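Local coordinates for bromodomain factor 2 protein (Trypanosoma cruzi, PDB 6NIM), which is a bromodomain protein that probably reads acetyl-lysine marks on histones or other proteins, and was crystallised with the bromodomain inhibitor bromosporine, at residues K30-P35 with Q95-F100; L17-Q22 with C111-D116; P42-V47 with L84-K89. All coordinates share one frame; numbering follows the deposited sequence.

Contact 1: K30-P35 with Q95-F100; sequences KMFHHP and QQALSF. With SO4 (sulfate ion), chain D.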
loop_
_atom_site.group_PDB
_atom_site.type_symbol
_atom_site.label_atom_id
_atom_site.label_comp_id
_atom_site.label_asym_id
_atom_site.label_seq_id
_atom_site.Cartn_x
_atom_site.Cartn_y
_atom_site.Cartn_z
ATOM N N LYS A 30 -3.936 -22.028 0.664
ATOM C CA LYS A 30 -4.698 -21.617 -0.540
ATOM C C LYS A 30 -5.564 -20.379 -0.245
ATOM O O LYS A 30 -6.673 -20.231 -0.813
ATOM C CB LYS A 30 -5.523 -22.810 -1.022
ATOM C CG LYS A 30 -4.710 -24.064 -1.280
ATOM C CD LYS A 30 -5.538 -25.137 -1.963
ATOM C CE LYS A 30 -4.828 -26.469 -1.965
ATOM N NZ LYS A 30 -3.603 -26.417 -2.791
ATOM N N MET A 31 -5.078 -19.490 0.614
ATOM C CA MET A 31 -5.864 -18.340 1.108
ATOM C C MET A 31 -5.755 -17.167 0.120
ATOM O O MET A 31 -6.499 -16.189 0.256
ATOM C CB MET A 31 -5.362 -17.933 2.498
ATOM C CG MET A 31 -3.933 -17.476 2.500
ATOM S SD MET A 31 -3.333 -17.052 4.157
ATOM C CE MET A 31 -4.168 -15.487 4.428
ATOM N N PHE A 32 -4.869 -17.270 -0.871
ATOM C CA PHE A 32 -4.613 -16.203 -1.868
ATOM C C PHE A 32 -4.978 -16.670 -3.291
ATOM O O PHE A 32 -4.749 -15.911 -4.240
ATOM C CB PHE A 32 -3.133 -15.807 -1.844
ATOM C CG PHE A 32 -2.606 -15.228 -0.555
ATOM C CD1 PHE A 32 -3.210 -14.132 0.049
ATOM C CD2 PHE A 32 -1.489 -15.789 0.051
ATOM C CE1 PHE A 32 -2.699 -13.597 1.219
ATOM C CE2 PHE A 32 -0.971 -15.240 1.213
ATOM C CZ PHE A 32 -1.576 -14.155 1.796
ATOM N N HIS A 33 -5.503 -17.881 -3.463
ATOM C CA HIS A 33 -5.694 -18.438 -4.825
ATOM C C HIS A 33 -6.842 -17.717 -5.539
ATOM O O HIS A 33 -6.759 -17.581 -6.763
ATOM C CB HIS A 33 -5.859 -19.966 -4.819
ATOM C CG HIS A 33 -4.596 -20.722 -4.617
ATOM N ND1 HIS A 33 -4.551 -22.106 -4.677
ATOM C CD2 HIS A 33 -3.344 -20.311 -4.322
ATOM C CE1 HIS A 33 -3.328 -22.516 -4.423
ATOM N NE2 HIS A 33 -2.562 -21.431 -4.218
ATOM N N HIS A 34 -7.914 -17.352 -4.832
ATOM C CA HIS A 34 -9.197 -16.928 -5.452
ATOM C C HIS A 34 -9.781 -15.734 -4.715
ATOM O O HIS A 34 -9.495 -15.537 -3.536
ATOM C CB HIS A 34 -10.168 -18.117 -5.497
ATOM C CG HIS A 34 -9.647 -19.232 -6.340
ATOM N ND1 HIS A 34 -9.593 -19.157 -7.731
ATOM C CD2 HIS A 34 -9.159 -20.441 -6.003
ATOM C CE1 HIS A 34 -9.053 -20.265 -8.197
ATOM N NE2 HIS A 34 -8.801 -21.073 -7.164
ATOM N N PRO A 35 -10.603 -14.902 -5.392
ATOM C CA PRO A 35 -11.350 -13.833 -4.731
ATOM C C PRO A 35 -12.178 -14.355 -3.553
ATOM O O PRO A 35 -12.692 -15.461 -3.603
ATOM C CB PRO A 35 -12.302 -13.286 -5.818
ATOM C CG PRO A 35 -11.669 -13.706 -7.117
ATOM C CD PRO A 35 -10.910 -14.975 -6.837
ATOM N N GLN A 95 -0.710 -15.608 10.174
ATOM C CA GLN A 95 0.704 -16.005 10.262
ATOM C C GLN A 95 1.254 -16.283 8.859
ATOM O O GLN A 95 2.354 -15.850 8.598
ATOM C CB GLN A 95 0.908 -17.231 11.147
ATOM C CG GLN A 95 2.377 -17.417 11.483
ATOM C CD GLN A 95 2.594 -18.537 12.455
ATOM O OE1 GLN A 95 2.909 -19.653 12.045
ATOM N NE2 GLN A 95 2.311 -18.254 13.726
ATOM N N GLN A 96 0.505 -16.975 7.984
ATOM C CA GLN A 96 0.986 -17.192 6.596
ATOM C C GLN A 96 1.166 -15.836 5.898
ATOM O O GLN A 96 2.135 -15.664 5.160
ATOM C CB GLN A 96 0.086 -18.111 5.776
ATOM C CG GLN A 96 0.795 -18.532 4.489
ATOM C CD GLN A 96 -0.098 -19.330 3.575
ATOM O OE1 GLN A 96 -0.374 -20.500 3.820
ATOM N NE2 GLN A 96 -0.524 -18.696 2.500
ATOM N N ALA A 97 0.274 -14.897 6.166
ATOM C CA ALA A 97 0.355 -13.555 5.556
ATOM C C ALA A 97 1.591 -12.827 6.088
ATOM O O ALA A 97 2.225 -12.128 5.292
ATOM C CB ALA A 97 -0.916 -12.827 5.812
ATOM N N LEU A 98 1.957 -13.008 7.357
ATOM C CA LEU A 98 3.218 -12.427 7.912
ATOM C C LEU A 98 4.406 -12.975 7.142
ATOM O O LEU A 98 5.303 -12.212 6.777
ATOM C CB LEU A 98 3.378 -12.780 9.392
ATOM C CG LEU A 98 2.633 -11.947 10.429
ATOM C CD1 LEU A 98 2.956 -12.500 11.811
ATOM C CD2 LEU A 98 3.008 -10.461 10.357
ATOM N N SER A 99 4.399 -14.294 6.918
ATOM C CA SER A 99 5.471 -15.001 6.195
ATOM C C SER A 99 5.539 -14.412 4.779
ATOM O O SER A 99 6.639 -14.060 4.291
ATOM C CB SER A 99 5.211 -16.482 6.206
ATOM O OG SER A 99 6.072 -17.100 5.295
ATOM N N PHE A 100 4.391 -14.310 4.119
ATOM C CA PHE A 100 4.334 -13.789 2.732
ATOM C C PHE A 100 4.869 -12.348 2.693
ATOM O O PHE A 100 5.655 -12.021 1.765
ATOM C CB PHE A 100 2.926 -13.892 2.139
ATOM C CG PHE A 100 2.700 -15.146 1.326
ATOM C CD1 PHE A 100 2.956 -16.395 1.866
ATOM C CD2 PHE A 100 2.260 -15.078 0.007
ATOM C CE1 PHE A 100 2.786 -17.555 1.116
ATOM C CE2 PHE A 100 2.088 -16.236 -0.735
ATOM C CZ PHE A 100 2.328 -17.478 -0.172
HETATM S S SO4 D . -7.002 -24.362 -5.793
HETATM O O1 SO4 D . -7.459 -24.359 -7.151
HETATM O O2 SO4 D . -7.054 -23.022 -5.270
HETATM O O3 SO4 D . -5.633 -24.855 -5.741
HETATM O O4 SO4 D . -7.848 -25.206 -4.992
#

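Contact 2: L17-Q22 with C111-D116; sequences LAFVHQ and CGLSVD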
loop_
_atom_site.group_PDB
_atom_site.type_symbol
_atom_site.label_atom_id
_atom_site.label_comp_id
_atom_site.label_asym_id
_atom_site.label_seq_id
_atom_site.Cartn_x
_atom_site.Cartn_y
_atom_site.Cartn_z
ATOM N N LEU A 17 4.435 -13.469 -14.242
ATOM C CA LEU A 17 3.629 -14.696 -14.127
ATOM C C LEU A 17 4.398 -15.737 -13.311
ATOM O O LEU A 17 3.753 -16.429 -12.504
ATOM C CB LEU A 17 3.251 -15.220 -15.521
ATOM C CG LEU A 17 2.200 -14.351 -16.200
ATOM C CD1 LEU A 17 2.100 -14.671 -17.692
ATOM C CD2 LEU A 17 0.842 -14.514 -15.511
ATOM N N ALA A 18 5.721 -15.834 -13.507
ATOM C CA ALA A 18 6.553 -16.815 -12.767
ATOM C C ALA A 18 6.449 -16.475 -11.280
ATOM O O ALA A 18 6.311 -17.385 -10.429
ATOM C CB ALA A 18 7.982 -16.771 -13.246
ATOM N N PHE A 19 6.511 -15.178 -10.982
ATOM C CA PHE A 19 6.421 -14.643 -9.598
ATOM C C PHE A 19 5.087 -15.044 -8.965
ATOM O O PHE A 19 5.072 -15.630 -7.874
ATOM C CB PHE A 19 6.626 -13.129 -9.675
ATOM C CG PHE A 19 6.279 -12.313 -8.461
ATOM C CD1 PHE A 19 6.792 -12.626 -7.207
ATOM C CD2 PHE A 19 5.525 -11.159 -8.596
ATOM C CE1 PHE A 19 6.517 -11.814 -6.115
ATOM C CE2 PHE A 19 5.240 -10.364 -7.492
ATOM C CZ PHE A 19 5.778 -10.671 -6.260
ATOM N N VAL A 20 3.984 -14.847 -9.676
ATOM C CA VAL A 20 2.625 -15.207 -9.195
ATOM C C VAL A 20 2.573 -16.721 -8.976
ATOM O O VAL A 20 2.028 -17.142 -7.987
ATOM C CB VAL A 20 1.548 -14.704 -10.170
ATOM C CG1 VAL A 20 0.193 -15.322 -9.894
ATOM C CG2 VAL A 20 1.516 -13.189 -10.113
ATOM N N HIS A 21 3.115 -17.510 -9.892
ATOM C CA HIS A 21 3.095 -18.989 -9.799
ATOM C C HIS A 21 3.891 -19.463 -8.571
ATOM O O HIS A 21 3.454 -20.420 -7.901
ATOM C CB HIS A 21 3.596 -19.639 -11.103
ATOM C CG HIS A 21 3.504 -21.122 -11.031
ATOM N ND1 HIS A 21 4.620 -21.919 -10.917
ATOM C CD2 HIS A 21 2.427 -21.930 -10.948
ATOM C CE1 HIS A 21 4.236 -23.183 -10.839
ATOM N NE2 HIS A 21 2.881 -23.203 -10.819
ATOM N N GLN A 22 5.026 -18.841 -8.266
ATOM C CA GLN A 22 5.850 -19.273 -7.107
ATOM C C GLN A 22 5.034 -19.017 -5.842
ATOM O O GLN A 22 5.047 -19.871 -4.957
ATOM C CB GLN A 22 7.175 -18.512 -7.021
ATOM C CG GLN A 22 8.202 -18.881 -8.083
ATOM C CD GLN A 22 8.721 -20.298 -7.980
ATOM O OE1 GLN A 22 9.148 -20.747 -6.922
ATOM N NE2 GLN A 22 8.752 -21.008 -9.101
ATOM N N CYS A 111 12.730 -14.655 -9.233
ATOM C CA CYS A 111 12.106 -14.721 -10.591
ATOM C C CYS A 111 12.705 -13.668 -11.541
ATOM O O CYS A 111 12.189 -13.522 -12.685
ATOM C CB CYS A 111 10.592 -14.609 -10.497
ATOM S SG CYS A 111 9.832 -15.972 -9.583
ATOM N N GLY A 112 13.787 -12.999 -11.149
ATOM C CA GLY A 112 14.527 -12.079 -12.023
ATOM C C GLY A 112 13.925 -10.685 -12.046
ATOM O O GLY A 112 14.310 -9.916 -12.911
ATOM N N LEU A 113 12.987 -10.376 -11.155
ATOM C CA LEU A 113 12.347 -9.048 -11.110
ATOM C C LEU A 113 13.203 -8.106 -10.281
ATOM O O LEU A 113 13.785 -8.554 -9.268
ATOM C CB LEU A 113 10.953 -9.176 -10.498
ATOM C CG LEU A 113 9.947 -9.918 -11.374
ATOM C CD1 LEU A 113 8.693 -10.214 -10.602
ATOM C CD2 LEU A 113 9.609 -9.095 -12.602
ATOM N N SER A 114 13.180 -6.829 -10.631
ATOM C CA SER A 114 13.835 -5.780 -9.810
ATOM C C SER A 114 12.858 -5.396 -8.699
ATOM O O SER A 114 11.665 -5.367 -8.987
ATOM C CB SER A 114 14.193 -4.600 -10.651
ATOM O OG SER A 114 15.288 -4.963 -11.466
ATOM N N VAL A 115 13.362 -5.042 -7.524
ATOM C CA VAL A 115 12.485 -4.596 -6.402
ATOM C C VAL A 115 12.988 -3.234 -5.903
ATOM O O VAL A 115 14.202 -2.930 -6.033
ATOM C CB VAL A 115 12.397 -5.646 -5.286
ATOM C CG1 VAL A 115 11.933 -7.000 -5.810
ATOM C CG2 VAL A 115 13.687 -5.777 -4.518
ATOM N N ASP A 116 12.080 -2.461 -5.337
ATOM C CA ASP A 116 12.413 -1.169 -4.671
ATOM C C ASP A 116 12.245 -1.400 -3.167
ATOM O O ASP A 116 11.136 -1.243 -2.651
ATOM C CB ASP A 116 11.535 -0.075 -5.280
ATOM C CG ASP A 116 11.864 1.314 -4.783
ATOM O OD1 ASP A 116 12.492 1.429 -3.694
ATOM O OD2 ASP A 116 11.511 2.243 -5.497
#

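Contact 3: P42-V47 with L84-K89; sequences PDYHKV and LEYNAK. With SO4 (sulfate ion), chain C.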
loop_
_atom_site.group_PDB
_atom_site.type_symbol
_atom_site.label_atom_id
_atom_site.label_comp_id
_atom_site.label_asym_id
_atom_site.label_seq_id
_atom_site.Cartn_x
_atom_site.Cartn_y
_atom_site.Cartn_z
ATOM N N PRO A 42 -19.177 -12.826 4.823
ATOM C CA PRO A 42 -20.036 -11.689 4.501
ATOM C C PRO A 42 -19.495 -10.315 4.912
ATOM O O PRO A 42 -19.886 -9.346 4.311
ATOM C CB PRO A 42 -21.352 -11.971 5.260
ATOM C CG PRO A 42 -21.018 -13.049 6.272
ATOM C CD PRO A 42 -19.845 -13.816 5.679
ATOM N N ASP A 43 -18.588 -10.243 5.891
ATOM C CA ASP A 43 -18.083 -8.933 6.392
ATOM C C ASP A 43 -16.835 -8.504 5.605
ATOM O O ASP A 43 -16.442 -7.319 5.728
ATOM C CB ASP A 43 -17.827 -8.977 7.908
ATOM C CG ASP A 43 -16.669 -9.880 8.300
ATOM O OD1 ASP A 43 -16.425 -10.877 7.578
ATOM O OD2 ASP A 43 -16.032 -9.602 9.335
ATOM N N TYR A 44 -16.278 -9.397 4.783
ATOM C CA TYR A 44 -14.979 -9.166 4.090
ATOM C C TYR A 44 -14.958 -7.804 3.368
ATOM O O TYR A 44 -14.038 -6.995 3.624
ATOM C CB TYR A 44 -14.620 -10.305 3.136
ATOM C CG TYR A 44 -13.173 -10.209 2.715
ATOM C CD1 TYR A 44 -12.153 -10.672 3.543
ATOM C CD2 TYR A 44 -12.824 -9.599 1.518
ATOM C CE1 TYR A 44 -10.817 -10.577 3.162
ATOM C CE2 TYR A 44 -11.502 -9.481 1.129
ATOM C CZ TYR A 44 -10.502 -9.966 1.957
ATOM O OH TYR A 44 -9.204 -9.828 1.559
ATOM N N HIS A 45 -15.943 -7.529 2.503
ATOM C CA HIS A 45 -16.025 -6.258 1.724
ATOM C C HIS A 45 -16.217 -5.041 2.644
ATOM O O HIS A 45 -15.908 -3.932 2.202
ATOM C CB HIS A 45 -17.118 -6.338 0.652
ATOM C CG HIS A 45 -18.491 -6.159 1.203
ATOM N ND1 HIS A 45 -19.053 -7.057 2.089
ATOM C CD2 HIS A 45 -19.397 -5.170 1.031
ATOM C CE1 HIS A 45 -20.261 -6.642 2.426
ATOM N NE2 HIS A 45 -20.489 -5.483 1.797
ATOM N N LYS A 46 -16.730 -5.215 3.864
ATOM C CA LYS A 46 -16.851 -4.118 4.856
ATOM C C LYS A 46 -15.451 -3.731 5.356
ATOM O O LYS A 46 -15.213 -2.542 5.557
ATOM C CB LYS A 46 -17.781 -4.534 6.001
ATOM N N VAL A 47 -14.571 -4.710 5.578
ATOM C CA VAL A 47 -13.217 -4.500 6.173
ATOM C C VAL A 47 -12.253 -4.072 5.058
ATOM O O VAL A 47 -11.385 -3.208 5.291
ATOM C CB VAL A 47 -12.745 -5.795 6.862
ATOM C CG1 VAL A 47 -11.402 -5.615 7.556
ATOM C CG2 VAL A 47 -13.794 -6.325 7.838
ATOM N N LEU A 84 -3.446 -9.558 6.354
ATOM C CA LEU A 84 -2.918 -9.106 7.676
ATOM C C LEU A 84 -3.975 -8.251 8.391
ATOM O O LEU A 84 -4.134 -8.428 9.627
ATOM C CB LEU A 84 -1.596 -8.367 7.481
ATOM C CG LEU A 84 -0.436 -9.305 7.178
ATOM C CD1 LEU A 84 0.766 -8.539 6.695
ATOM C CD2 LEU A 84 -0.117 -10.200 8.391
ATOM N N GLU A 85 -4.728 -7.425 7.659
ATOM C CA GLU A 85 -5.809 -6.600 8.273
ATOM C C GLU A 85 -6.995 -7.484 8.679
ATOM O O GLU A 85 -7.562 -7.279 9.770
ATOM C CB GLU A 85 -6.345 -5.525 7.320
ATOM C CG GLU A 85 -5.350 -4.472 6.906
ATOM C CD GLU A 85 -5.807 -3.637 5.702
ATOM O OE1 GLU A 85 -7.004 -3.254 5.671
ATOM O OE2 GLU A 85 -4.981 -3.384 4.778
ATOM N N TYR A 86 -7.439 -8.367 7.792
ATOM C CA TYR A 86 -8.714 -9.097 7.963
ATOM C C TYR A 86 -8.572 -10.230 8.974
ATOM O O TYR A 86 -9.517 -10.412 9.768
ATOM C CB TYR A 86 -9.251 -9.643 6.630
ATOM C CG TYR A 86 -10.560 -10.343 6.830
ATOM C CD1 TYR A 86 -11.723 -9.609 6.999
ATOM C CD2 TYR A 86 -10.620 -11.727 6.966
ATOM C CE1 TYR A 86 -12.937 -10.242 7.224
ATOM C CE2 TYR A 86 -11.832 -12.373 7.169
ATOM C CZ TYR A 86 -12.990 -11.617 7.317
ATOM O OH TYR A 86 -14.187 -12.239 7.558
ATOM N N ASN A 87 -7.460 -10.965 8.950
ATOM C CA ASN A 87 -7.263 -12.153 9.823
ATOM C C ASN A 87 -6.649 -11.679 11.138
ATOM O O ASN A 87 -5.716 -10.871 11.110
ATOM C CB ASN A 87 -6.435 -13.216 9.105
ATOM C CG ASN A 87 -7.144 -13.745 7.876
ATOM O OD1 ASN A 87 -8.118 -14.495 7.990
ATOM N ND2 ASN A 87 -6.664 -13.352 6.706
ATOM N N ALA A 88 -7.217 -12.106 12.269
ATOM C CA ALA A 88 -6.738 -11.712 13.604
ATOM C C ALA A 88 -5.335 -12.282 13.865
ATOM O O ALA A 88 -5.043 -13.434 13.508
ATOM C CB ALA A 88 -7.741 -12.170 14.635
ATOM N N LYS A 89 -4.482 -11.486 14.512
ATOM C CA LYS A 89 -3.158 -11.945 14.944
ATOM C C LYS A 89 -3.382 -13.182 15.799
ATOM O O LYS A 89 -4.266 -13.177 16.700
ATOM C CB LYS A 89 -2.379 -10.853 15.695
ATOM C CG LYS A 89 -0.922 -11.202 15.950
ATOM C CD LYS A 89 -0.067 -10.020 16.429
ATOM C CE LYS A 89 1.389 -10.366 16.653
ATOM N NZ LYS A 89 2.049 -10.968 15.462
HETATM S S SO4 C . -5.489 -8.158 15.654
HETATM O O1 SO4 C . -6.549 -7.257 15.294
HETATM O O2 SO4 C . -5.966 -9.062 16.665
HETATM O O3 SO4 C . -5.079 -8.908 14.497
HETATM O O4 SO4 C . -4.358 -7.402 16.143
HETATM O O HOH W 1 -9.042 -1.915 3.734
#

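Contact 1: K30-P35 with Q95-F100
Phe32 and Phe100 supply the aromatic part of this buried meeting. The CE2 corner of Phe32 lies over one face of Phe100, displaced toward its rim, with CE2 3.5 Å from Phe100 CD2. The planes stand 41° apart and the rings meet obliquely.

Aliphatic contacts flank Phe32. Met31 holds CG between its own backbone N and carbonyl carbon (chi1 62°), the crowded position, and this lays CG 3.8 Å above the centre of the Phe32 ring. The chain then bends, so that Met31 CE ends 4.4 Å from Ala97 CB, while Phe32 CZ rests 4.3 Å from the same methyl.

The polar group in this apolar setting is the amide of Gln96. Its NE2 is in van der Waals contact with Met31 CG at 3.6 Å, but its hydrogen bond goes to Asp27 OD1, while OE1 accepts from Leu29 N. Because the Asp27 carboxylate also receives Met31 N and Phe32 N, one acid ties the loop to the amide of the helix.

On the side of the loop turned away from helix 92-110, a sulfate probably left from crystallisation takes a hydrogen bond from His33 ND1 to its O2 (2.7 Å). A weak bond from His34 NE2 reaches the same oxygen.

Segment 30-35 belongs to the ZA loop, and Phe32 probably corresponds to the phenylalanine of the WPF shelf in BET bromodomains. Helix 69-86 closes the apolar side through Met79 and Ala83, which touch Phe32. Leu54 of helix 54-62 also packs on Phe32, and helix 13-26 meets Phe100 through Leu23 and Lys26.

Contact 2: L17-Q22 with C111-D116
Cys111 projects its sulfur as a small bump against helix 13-26, where Ala18, Phe19 and Gln22 frame a shallow hollow. The floor is largely backbone: SG lies 3.7 Å from Phe19 CA and 3.8 Å from Ala18 C. Gln22, one helical turn beyond Ala18, supplies a wall through its CG, also 3.7 Å from SG, and the methyl of Ala18 is a looser neighbour, with CB 4.2 Å from SG. The sulfur gets there by standing anti to its own carbonyl carbon (chi1 -63°), beside the backbone N.

Leu113 makes the second bump. Its CD1 methyl presses on the root of Phe19, 3.7 Å from CB and 3.8 Å from CG, and the two side chains cross at about a right angle. Phe19 holds CG anti to its backbone N (chi1 167°), which carries the ring away from segment 111-116, so Leu113 meets the base of the side chain rather than the ring tip. That ring continues inward to Val76 of helix 69-86, and Leu113 also packs on Asp69 and Gln73.

Between the two bumps Gly112 turns the chain with positive phi. It is the C-prime residue of a Schellman motif, in which Leu113 N bonds to Ala108 O and Gly112 N to Arg109 O. The motif ends helix 92-110 and turns the chain so that Cys111 and Leu113 meet helix 13-26 before it runs on past Gln73 of helix 69-86, joining the first and last helices of the left-handed four-helix bundle characteristic of bromodomains.

Contact 3: P42-V47 with L84-K89
Glu85 approaches Val47 loosely, and a water bridges the two. This single water donates to Glu85 OE1 and to Val47 O, each at 3.1 Å, linking the carboxylate to the backbone of the short helix 44-47.

Tyr86 carries most of the contact and is approached from several directions. Its CG stands anti to the backbone N (chi1 -178°), sending the ring outward from the end of helix 69-86 toward segment 42-47. One face receives the edge of Tyr44, whose CD1 sits 3.5 Å above the ring centre. This is an edge-to-face pair, with the planes at 59° and the centroids 4.8 Å apart. At the rim, in the plane of the Tyr86 ring, Val47 CB lies 4.0 Å from CD1, and the two side chains cross at about a right angle. The phenol tip is gripped separately: Tyr86 OH donates to Asp43 OD1 at 2.6 Å, meeting the carboxylate on its syn side, only 15° out of its plane. Packing on face and rim and a hydrogen bond at the tip together probably fix the rotation of the ring.

Asn87 leaves helical geometry, and its ND2 bonds back to Ala83 O. It probably corresponds to the asparagine that binds acetyl-lysine in related bromodomains. At Lys89 the backbone N donates to O3 of a sulfate, probably from the crystallisation liquor, at 2.6 Å, while NZ forms a salt bridge with Asp118 of the second subunit.

Thus the ZA loop, with its short helix 44-47, is pinned to the C-terminal end of helix 69-86, where the BC loop starts. Nearby, Leu84 packs against helix 92-110 through His94, Ala97 and Leu98, and Leu41 also touches Tyr86.

How the contacts relate
The three contacts are nested along the chain: contact 3 lies inside the loop closed by contact 1, and contact 1 inside that of contact 2. Contacts 1 and 3 have centres about 13 Å apart and touch, with Leu84 CD2 3.6 Å from Leu98 N and Met31 CE 4.0 Å from Asn87 ND2. They hold parts of the ZA loop to helices 92-110 and 69-86, around the end of the bundle where bromodomains carry their acetyl-lysine pocket. Contact 2 fastens the other end, its centre about 17 Å from that of contact 1 and about 27 Å from that of contact 3, which lies on the opposite side of the chain's centre.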